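PDB 4KVF: rhamnose ABC transporter, periplasmic rhamnose-binding protein from Kribbella flavida, which probably binds a sugar such as rhamnose outside the membrane and delivers it to an ABC transporter for uptake. Local coordinates for residues 239-244 against 262-267; 232-237 against 276-281; 91-94 against 99-102. One frame throughout, in Å; residues are numbered along the deposited sequence.

Interaction 1: 239-244 against 262-267; sequences AASRYV and NQMRQY
Two neighbouring helices of an alpha/beta lobe of this periplasmic binding protein meet where Ser241 and Arg242 lie against Tyr267. The lobe is built on the parallel sheet that includes strands 226-231 and 254-257. The helices run nearly parallel: the short segments are inclined by 20° and approach to 10.1 Å between their axes. The Tyr267 side chain bridges much of that distance.

The Tyr267 ring lies between the two helices. Its chi1 of -58° sets CG anti to the carbonyl carbon and turns the ring to helix 234-245. Ser241 CB sits over one ring face as a CH-pi contact, 4.0 Å from the centroid of the Tyr267 ring. Arg242 N lies over the rim of the same face. Gln266 CG lies over the centre of the opposite face, 3.7 Å from the plane, and the ring is sandwiched.

Ser241 OG bonds back to Ile237 O in its own helix. Met264, present as selenomethionine, packs on the same side chain, with its CE 3.6 Å from Ser241 OG. Val273 and Ile255 also pack on Ser241.

Arg242 and Tyr267 lie side by side and point the same way. The Arg242 guanidinium leads on to a salt bridge with Asp209. The aliphatic part of Arg242 lies along the phenol: Tyr267 OH is 3.2 Å from Arg242 CB.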
loop_
_atom_site.group_PDB
_atom_site.type_symbol
_atom_site.label_atom_id
_atom_site.label_comp_id
_atom_site.label_asym_id
_atom_site.label_seq_id
_atom_site.Cartn_x
_atom_site.Cartn_y
_atom_site.Cartn_z
ATOM N N ALA A 239 3.290 5.293 -17.748
ATOM C CA ALA A 239 4.055 5.377 -18.980
ATOM C C ALA A 239 3.435 4.503 -20.065
ATOM O O ALA A 239 3.381 4.897 -21.227
ATOM C CB ALA A 239 5.494 4.982 -18.742
ATOM N N ALA A 240 2.961 3.320 -19.682
ATOM C CA ALA A 240 2.302 2.445 -20.650
ATOM C C ALA A 240 1.017 3.073 -21.167
ATOM O O ALA A 240 0.734 3.027 -22.360
ATOM C CB ALA A 240 2.021 1.077 -20.045
ATOM N N SER A 241 0.246 3.668 -20.260
ATOM C CA SER A 241 -0.997 4.329 -20.631
ATOM C C SER A 241 -0.728 5.492 -21.563
ATOM O O SER A 241 -1.451 5.702 -22.546
ATOM C CB SER A 241 -1.720 4.835 -19.385
ATOM O OG SER A 241 -1.955 3.766 -18.492
ATOM N N ARG A 242 0.318 6.251 -21.256
ATOM C CA ARG A 242 0.668 7.392 -22.089
ATOM C C ARG A 242 1.049 6.932 -23.490
ATOM O O ARG A 242 0.698 7.577 -24.474
ATOM C CB ARG A 242 1.792 8.224 -21.468
ATOM C CG ARG A 242 2.038 9.541 -22.200
ATOM C CD ARG A 242 3.048 10.415 -21.479
ATOM N NE ARG A 242 4.399 9.868 -21.544
ATOM C CZ ARG A 242 5.009 9.258 -20.536
ATOM N NH1 ARG A 242 6.240 8.794 -20.694
ATOM N NH2 ARG A 242 4.392 9.111 -19.367
ATOM N N TYR A 243 1.761 5.813 -23.585
ATOM C CA TYR A 243 2.082 5.278 -24.903
ATOM C C TYR A 243 0.825 4.817 -25.625
ATOM O O TYR A 243 0.584 5.196 -26.762
ATOM C CB TYR A 243 3.069 4.112 -24.853
ATOM C CG TYR A 243 3.178 3.469 -26.214
ATOM C CD1 TYR A 243 3.806 4.128 -27.252
ATOM C CD2 TYR A 243 2.618 2.224 -26.473
ATOM C CE1 TYR A 243 3.893 3.565 -28.511
ATOM C CE2 TYR A 243 2.697 1.649 -27.738
ATOM C CZ TYR A 243 3.339 2.324 -28.749
ATOM O OH TYR A 243 3.431 1.765 -30.007
ATOM N N VAL A 244 0.041 3.968 -24.968
ATOM C CA VAL A 244 -1.161 3.421 -25.593
ATOM C C VAL A 244 -2.151 4.516 -26.006
ATOM O O VAL A 244 -2.733 4.453 -27.089
ATOM C CB VAL A 244 -1.818 2.344 -24.699
ATOM C CG1 VAL A 244 -3.181 1.954 -25.233
ATOM C CG2 VAL A 244 -0.906 1.122 -24.622
ATOM N N ASN A 262 -4.376 10.489 -9.205
ATOM C CA ASN A 262 -4.201 11.791 -9.860
ATOM C C ASN A 262 -3.418 11.695 -11.173
ATOM O O ASN A 262 -3.717 12.396 -12.142
ATOM C CB ASN A 262 -3.521 12.804 -8.929
ATOM C CG ASN A 262 -4.457 13.346 -7.859
ATOM O OD1 ASN A 262 -5.672 13.123 -7.898
ATOM N ND2 ASN A 262 -3.890 14.075 -6.901
ATOM N N GLN A 263 -2.412 10.827 -11.193
ATOM C CA GLN A 263 -1.564 10.662 -12.368
ATOM C C GLN A 263 -2.331 9.898 -13.438
ATOM O O GLN A 263 -2.160 10.132 -14.636
ATOM C CB GLN A 263 -0.288 9.905 -11.986
ATOM C CG GLN A 263 0.812 9.925 -13.033
ATOM C CD GLN A 263 2.065 9.193 -12.577
ATOM O OE1 GLN A 263 2.039 8.443 -11.597
ATOM N NE2 GLN A 263 3.170 9.410 -13.289
HETATM N N MSE A 264 -3.196 8.996 -12.980
HETATM C CA MSE A 264 -3.940 8.093 -13.859
HETATM C C MSE A 264 -5.275 8.659 -14.349
HETATM O O MSE A 264 -5.855 8.141 -15.303
HETATM C CB MSE A 264 -4.167 6.748 -13.162
HETATM C CG MSE A 264 -2.895 5.941 -12.975
HETATM SE SE MSE A 264 -2.112 5.559 -14.707
HETATM C CE MSE A 264 -3.561 4.411 -15.319
ATOM N N ARG A 265 -5.759 9.718 -13.703
ATOM C CA ARG A 265 -7.089 10.248 -13.994
ATOM C C ARG A 265 -7.290 10.560 -15.480
ATOM O O ARG A 265 -8.280 10.130 -16.080
ATOM C CB ARG A 265 -7.408 11.475 -13.125
ATOM C CG ARG A 265 -8.860 11.931 -13.226
ATOM C CD ARG A 265 -9.126 13.171 -12.380
ATOM N NE ARG A 265 -8.296 13.207 -11.179
ATOM C CZ ARG A 265 -8.574 12.564 -10.053
ATOM N NH1 ARG A 265 -7.753 12.657 -9.015
ATOM N NH2 ARG A 265 -9.666 11.819 -9.968
ATOM N N GLN A 266 -6.339 11.265 -16.087
ATOM C CA GLN A 266 -6.493 11.635 -17.495
ATOM C C GLN A 266 -6.616 10.424 -18.415
ATOM O O GLN A 266 -7.263 10.500 -19.462
ATOM C CB GLN A 266 -5.369 12.560 -17.975
ATOM C CG GLN A 266 -3.992 11.925 -17.990
ATOM C CD GLN A 266 -3.051 12.604 -18.969
ATOM O OE1 GLN A 266 -3.443 12.970 -20.085
ATOM N NE2 GLN A 266 -1.799 12.784 -18.554
ATOM N N TYR A 267 -6.005 9.308 -18.020
ATOM C CA TYR A 267 -6.052 8.090 -18.826
ATOM C C TYR A 267 -7.330 7.282 -18.575
ATOM O O TYR A 267 -7.794 6.536 -19.442
ATOM C CB TYR A 267 -4.777 7.252 -18.619
ATOM C CG TYR A 267 -3.541 8.037 -18.981
ATOM C CD1 TYR A 267 -3.326 8.443 -20.288
ATOM C CD2 TYR A 267 -2.609 8.407 -18.017
ATOM C CE1 TYR A 267 -2.220 9.184 -20.634
ATOM C CE2 TYR A 267 -1.487 9.156 -18.362
ATOM C CZ TYR A 267 -1.304 9.534 -19.674
ATOM O OH TYR A 267 -0.208 10.272 -20.044
#

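Interaction 2: 232-237 against 276-281; sequences PTTVGI and FALWNP
Ile237 meets Phe276 where helix 234-245 packs against strand 276-278, in an alpha/beta lobe of this periplasmic binding protein. The chain leaves the strand towards the other lobe, where Pro281 touches Tyr53 and Glu57 of helix 52-67. Segment 276-281 is therefore part of the interlobe connection.

Ile237 makes the closest contact. Its CD1 lies 3.7 Å from Phe276 CB, and the two side chains cross at about a right angle. Ile237 is extended, with CG1 anti to the backbone N (chi1 -171°), and this carries CD1 out to the strand. The touch is at the base of the phenylalanine. The ring of Phe276 continues past it to Met264 and Val268 of helix 261-269, and meets the ring of Phe332 in the paired strand 330-332.

Thr234 gives a looser contact: its CG2 is 4.4 Å from Leu278 CD1. Leu278 also lays CG over the Trp279 ring, 3.7 Å from the ring plane. Thr234 N is hydrogen-bonded to O1 of a glycerol. The glycerol probably came from the crystallisation liquor, but its place at this helix start is consistent with a pocket between the lobes.

Thr233 is the N-cap of the helix and also bonds to Asp207. Its OG1 accepts from Gly236 N at 3.1 Å, with an N-H...O angle of 160°.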
loop_
_atom_site.group_PDB
_atom_site.type_symbol
_atom_site.label_atom_id
_atom_site.label_comp_id
_atom_site.label_asym_id
_atom_site.label_seq_id
_atom_site.Cartn_x
_atom_site.Cartn_y
_atom_site.Cartn_z
ATOM N N PRO A 232 2.593 -3.372 -12.426
ATOM C CA PRO A 232 2.484 -3.202 -10.974
ATOM C C PRO A 232 3.507 -2.192 -10.468
ATOM O O PRO A 232 4.313 -2.486 -9.588
ATOM C CB PRO A 232 2.783 -4.603 -10.442
ATOM C CG PRO A 232 3.761 -5.166 -11.444
ATOM C CD PRO A 232 3.297 -4.618 -12.792
ATOM N N THR A 233 3.476 -1.008 -11.067
ATOM C CA THR A 233 4.327 0.106 -10.658
ATOM C C THR A 233 3.627 1.371 -11.106
ATOM O O THR A 233 3.134 1.425 -12.233
ATOM C CB THR A 233 5.722 0.033 -11.297
ATOM O OG1 THR A 233 6.190 1.361 -11.587
ATOM C CG2 THR A 233 5.689 -0.750 -12.594
ATOM N N THR A 234 3.570 2.385 -10.240
ATOM C CA THR A 234 2.853 3.607 -10.601
ATOM C C THR A 234 3.508 4.313 -11.782
ATOM O O THR A 234 2.814 4.883 -12.637
ATOM C CB THR A 234 2.678 4.566 -9.405
ATOM O OG1 THR A 234 3.952 5.101 -9.032
ATOM C CG2 THR A 234 2.058 3.817 -8.237
ATOM N N VAL A 235 4.838 4.259 -11.843
ATOM C CA VAL A 235 5.566 4.860 -12.949
ATOM C C VAL A 235 5.246 4.107 -14.226
ATOM O O VAL A 235 4.996 4.711 -15.273
ATOM C CB VAL A 235 7.096 4.829 -12.720
ATOM C CG1 VAL A 235 7.837 5.267 -13.971
ATOM C CG2 VAL A 235 7.478 5.709 -11.547
ATOM N N GLY A 236 5.243 2.785 -14.126
ATOM C CA GLY A 236 5.106 1.923 -15.284
ATOM C C GLY A 236 3.736 2.007 -15.921
ATOM O O GLY A 236 3.610 2.104 -17.138
ATOM N N ILE A 237 2.697 1.974 -15.097
ATOM C CA ILE A 237 1.348 1.983 -15.642
ATOM C C ILE A 237 1.048 3.329 -16.307
ATOM O O ILE A 237 0.403 3.390 -17.372
ATOM C CB ILE A 237 0.311 1.609 -14.552
ATOM C CG1 ILE A 237 -1.070 1.406 -15.165
ATOM C CG2 ILE A 237 0.267 2.663 -13.452
ATOM C CD1 ILE A 237 -2.128 1.067 -14.130
ATOM N N PHE A 276 -7.788 -0.125 -12.587
ATOM C CA PHE A 276 -6.480 -0.390 -11.994
ATOM C C PHE A 276 -6.656 -0.425 -10.478
ATOM O O PHE A 276 -7.745 -0.147 -9.978
ATOM C CB PHE A 276 -5.403 0.625 -12.449
ATOM C CG PHE A 276 -5.581 2.027 -11.899
ATOM C CD1 PHE A 276 -6.339 2.969 -12.578
ATOM C CD2 PHE A 276 -4.953 2.410 -10.722
ATOM C CE1 PHE A 276 -6.499 4.256 -12.075
ATOM C CE2 PHE A 276 -5.100 3.693 -10.216
ATOM C CZ PHE A 276 -5.877 4.621 -10.899
ATOM N N ALA A 277 -5.608 -0.796 -9.753
ATOM C CA ALA A 277 -5.704 -0.932 -8.303
ATOM C C ALA A 277 -4.641 -0.133 -7.565
ATOM O O ALA A 277 -3.622 0.243 -8.131
ATOM C CB ALA A 277 -5.596 -2.411 -7.906
ATOM N N LEU A 278 -4.901 0.132 -6.291
ATOM C CA LEU A 278 -3.867 0.524 -5.344
ATOM C C LEU A 278 -4.527 0.380 -3.982
ATOM O O LEU A 278 -5.056 -0.681 -3.660
ATOM C CB LEU A 278 -3.365 1.960 -5.575
ATOM C CG LEU A 278 -2.021 2.312 -4.918
ATOM C CD1 LEU A 278 -0.823 1.668 -5.650
ATOM C CD2 LEU A 278 -1.826 3.821 -4.786
ATOM N N TRP A 279 -4.536 1.460 -3.213
ATOM C CA TRP A 279 -5.120 1.470 -1.880
ATOM C C TRP A 279 -5.348 2.932 -1.499
ATOM O O TRP A 279 -4.858 3.830 -2.177
ATOM C CB TRP A 279 -4.189 0.756 -0.885
ATOM C CG TRP A 279 -2.721 1.064 -1.079
ATOM C CD1 TRP A 279 -2.042 2.144 -0.591
ATOM C CD2 TRP A 279 -1.760 0.276 -1.800
ATOM N NE1 TRP A 279 -0.719 2.083 -0.972
ATOM C CE2 TRP A 279 -0.522 0.952 -1.716
ATOM C CE3 TRP A 279 -1.827 -0.926 -2.505
ATOM C CZ2 TRP A 279 0.640 0.458 -2.311
ATOM C CZ3 TRP A 279 -0.672 -1.414 -3.095
ATOM C CH2 TRP A 279 0.544 -0.721 -2.994
ATOM N N ASN A 280 -6.121 3.181 -0.449
ATOM C CA ASN A 280 -6.343 4.551 0.001
ATOM C C ASN A 280 -5.411 4.834 1.171
ATOM O O ASN A 280 -5.621 4.319 2.271
ATOM C CB ASN A 280 -7.811 4.764 0.396
ATOM C CG ASN A 280 -8.093 6.178 0.865
ATOM O OD1 ASN A 280 -7.199 7.036 0.895
ATOM N ND2 ASN A 280 -9.353 6.442 1.210
ATOM N N PRO A 281 -4.362 5.644 0.939
ATOM C CA PRO A 281 -3.348 5.820 1.984
ATOM C C PRO A 281 -3.943 6.432 3.231
ATOM O O PRO A 281 -3.453 6.160 4.322
ATOM C CB PRO A 281 -2.353 6.809 1.353
ATOM C CG PRO A 281 -2.599 6.711 -0.112
ATOM C CD PRO A 281 -4.066 6.455 -0.251
#

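Interaction 3: 91-94 against 99-102; sequences TLIQ and VIVV
Leu92 and Ile93 of helix 85-94 press on Ile100 of strand 99-102, and the contact is wholly apolar. No hydrogen bond joins the two segments. Leu92 meets Ile100 with both its root and one branch. Leu92 CB lies 3.9 Å from Ile100 CD1. Leu92 CD1 lies 3.9 Å from Ile100 CG2. The two side chains cross obliquely, and Leu92 touches both arms of Ile100. Ile93 adds a looser touch, with CG1 4.4 Å from Ile100 CD1. The long arm of Ile100 is extended (chi2 174°), which brings CD1 up to the helix between these two residues. With an alanine in place of Ile100, Leu92 and Ile93 would probably lose the arms they touch, and a gap would be likely to open between helix and strand.

Further apolar packing comes from Ala117 of helix 111-119, which touches both Ile93 and Ile100. Leu92 also rests on Ala43 and Val75.

Backbone hydrogen bonds hold the strand in its sheet. Val99 and Val101 pair with strand 41-45, and Ile100 pairs with Lys123 and Val125. The helix joins strand 71-74 to strand 99-102, passing by strand 41-45. This is the beta-alpha-beta crossover of the Rossmann-like lobes of periplasmic binding proteins.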
loop_
_atom_site.group_PDB
_atom_site.type_symbol
_atom_site.label_atom_id
_atom_site.label_comp_id
_atom_site.label_asym_id
_atom_site.label_seq_id
_atom_site.Cartn_x
_atom_site.Cartn_y
_atom_site.Cartn_z
ATOM N N THR A 91 13.124 11.138 19.922
ATOM C CA THR A 91 12.411 12.363 20.262
ATOM C C THR A 91 10.995 12.050 20.737
ATOM O O THR A 91 10.545 12.579 21.749
ATOM C CB THR A 91 12.328 13.314 19.063
ATOM O OG1 THR A 91 13.654 13.620 18.613
ATOM C CG2 THR A 91 11.610 14.603 19.457
ATOM N N LEU A 92 10.294 11.181 20.011
ATOM C CA LEU A 92 8.925 10.849 20.381
ATOM C C LEU A 92 8.856 10.179 21.755
ATOM O O LEU A 92 7.915 10.397 22.512
ATOM C CB LEU A 92 8.266 9.975 19.315
ATOM C CG LEU A 92 8.096 10.661 17.955
ATOM C CD1 LEU A 92 7.462 9.690 16.959
ATOM C CD2 LEU A 92 7.250 11.936 18.082
ATOM N N ILE A 93 9.853 9.362 22.067
ATOM C CA ILE A 93 9.948 8.763 23.398
ATOM C C ILE A 93 10.073 9.817 24.491
ATOM O O ILE A 93 9.334 9.786 25.478
ATOM C CB ILE A 93 11.136 7.776 23.506
ATOM C CG1 ILE A 93 10.928 6.599 22.555
ATOM C CG2 ILE A 93 11.306 7.299 24.947
ATOM C CD1 ILE A 93 12.159 5.689 22.412
ATOM N N GLN A 94 11.009 10.750 24.327
ATOM C CA GLN A 94 11.196 11.806 25.321
ATOM C C GLN A 94 9.965 12.709 25.469
ATOM O O GLN A 94 9.728 13.272 26.536
ATOM C CB GLN A 94 12.439 12.651 25.028
ATOM C CG GLN A 94 13.721 12.139 25.668
ATOM C CD GLN A 94 13.580 11.855 27.152
ATOM O OE1 GLN A 94 13.544 10.694 27.567
ATOM N NE2 GLN A 94 13.515 12.914 27.963
ATOM N N VAL A 99 1.384 6.394 21.640
ATOM C CA VAL A 99 1.461 5.521 20.475
ATOM C C VAL A 99 2.407 6.146 19.459
ATOM O O VAL A 99 2.312 7.338 19.166
ATOM C CB VAL A 99 0.084 5.362 19.796
ATOM C CG1 VAL A 99 0.188 4.443 18.565
ATOM C CG2 VAL A 99 -0.956 4.833 20.783
ATOM N N ILE A 100 3.333 5.342 18.942
ATOM C CA ILE A 100 4.174 5.747 17.821
ATOM C C ILE A 100 3.774 4.936 16.597
ATOM O O ILE A 100 3.791 3.709 16.618
ATOM C CB ILE A 100 5.689 5.537 18.096
ATOM C CG1 ILE A 100 6.159 6.429 19.250
ATOM C CG2 ILE A 100 6.514 5.860 16.835
ATOM C CD1 ILE A 100 7.621 6.177 19.682
ATOM N N VAL A 101 3.377 5.637 15.542
ATOM C CA VAL A 101 3.024 5.009 14.273
ATOM C C VAL A 101 4.139 5.306 13.274
ATOM O O VAL A 101 4.366 6.463 12.893
ATOM C CB VAL A 101 1.691 5.571 13.749
ATOM C CG1 VAL A 101 1.297 4.875 12.460
ATOM C CG2 VAL A 101 0.618 5.385 14.806
ATOM N N VAL A 102 4.843 4.264 12.842
ATOM C CA VAL A 102 6.076 4.484 12.093
ATOM C C VAL A 102 6.198 3.591 10.851
ATOM O O VAL A 102 5.890 2.394 10.890
ATOM C CB VAL A 102 7.307 4.297 13.023
ATOM C CG1 VAL A 102 7.251 2.936 13.731
ATOM C CG2 VAL A 102 8.615 4.465 12.250
#

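How the interactions relate
Interaction 3 comes first along the chain. It closes a short loop of four residues between helix 85-94 and strand 99-102, in the lobe with the six-stranded parallel sheet. The other two follow in the second lobe. Interaction 2 opens at 232-237, and interaction 1 opens just after it. Interaction 1 closes at 262-267, tying helix 234-245 to helix 261-269. Interaction 2 closes later, so the shorter loop lies within the longer one. It ties helix 234-245 to strand 276-278, where a crossing to the other lobe starts. The two touch: Met264 CE is 3.8 Å from Ile237 CD1. Interaction 3 stands apart, its centre about 39 Å from that of interaction 1.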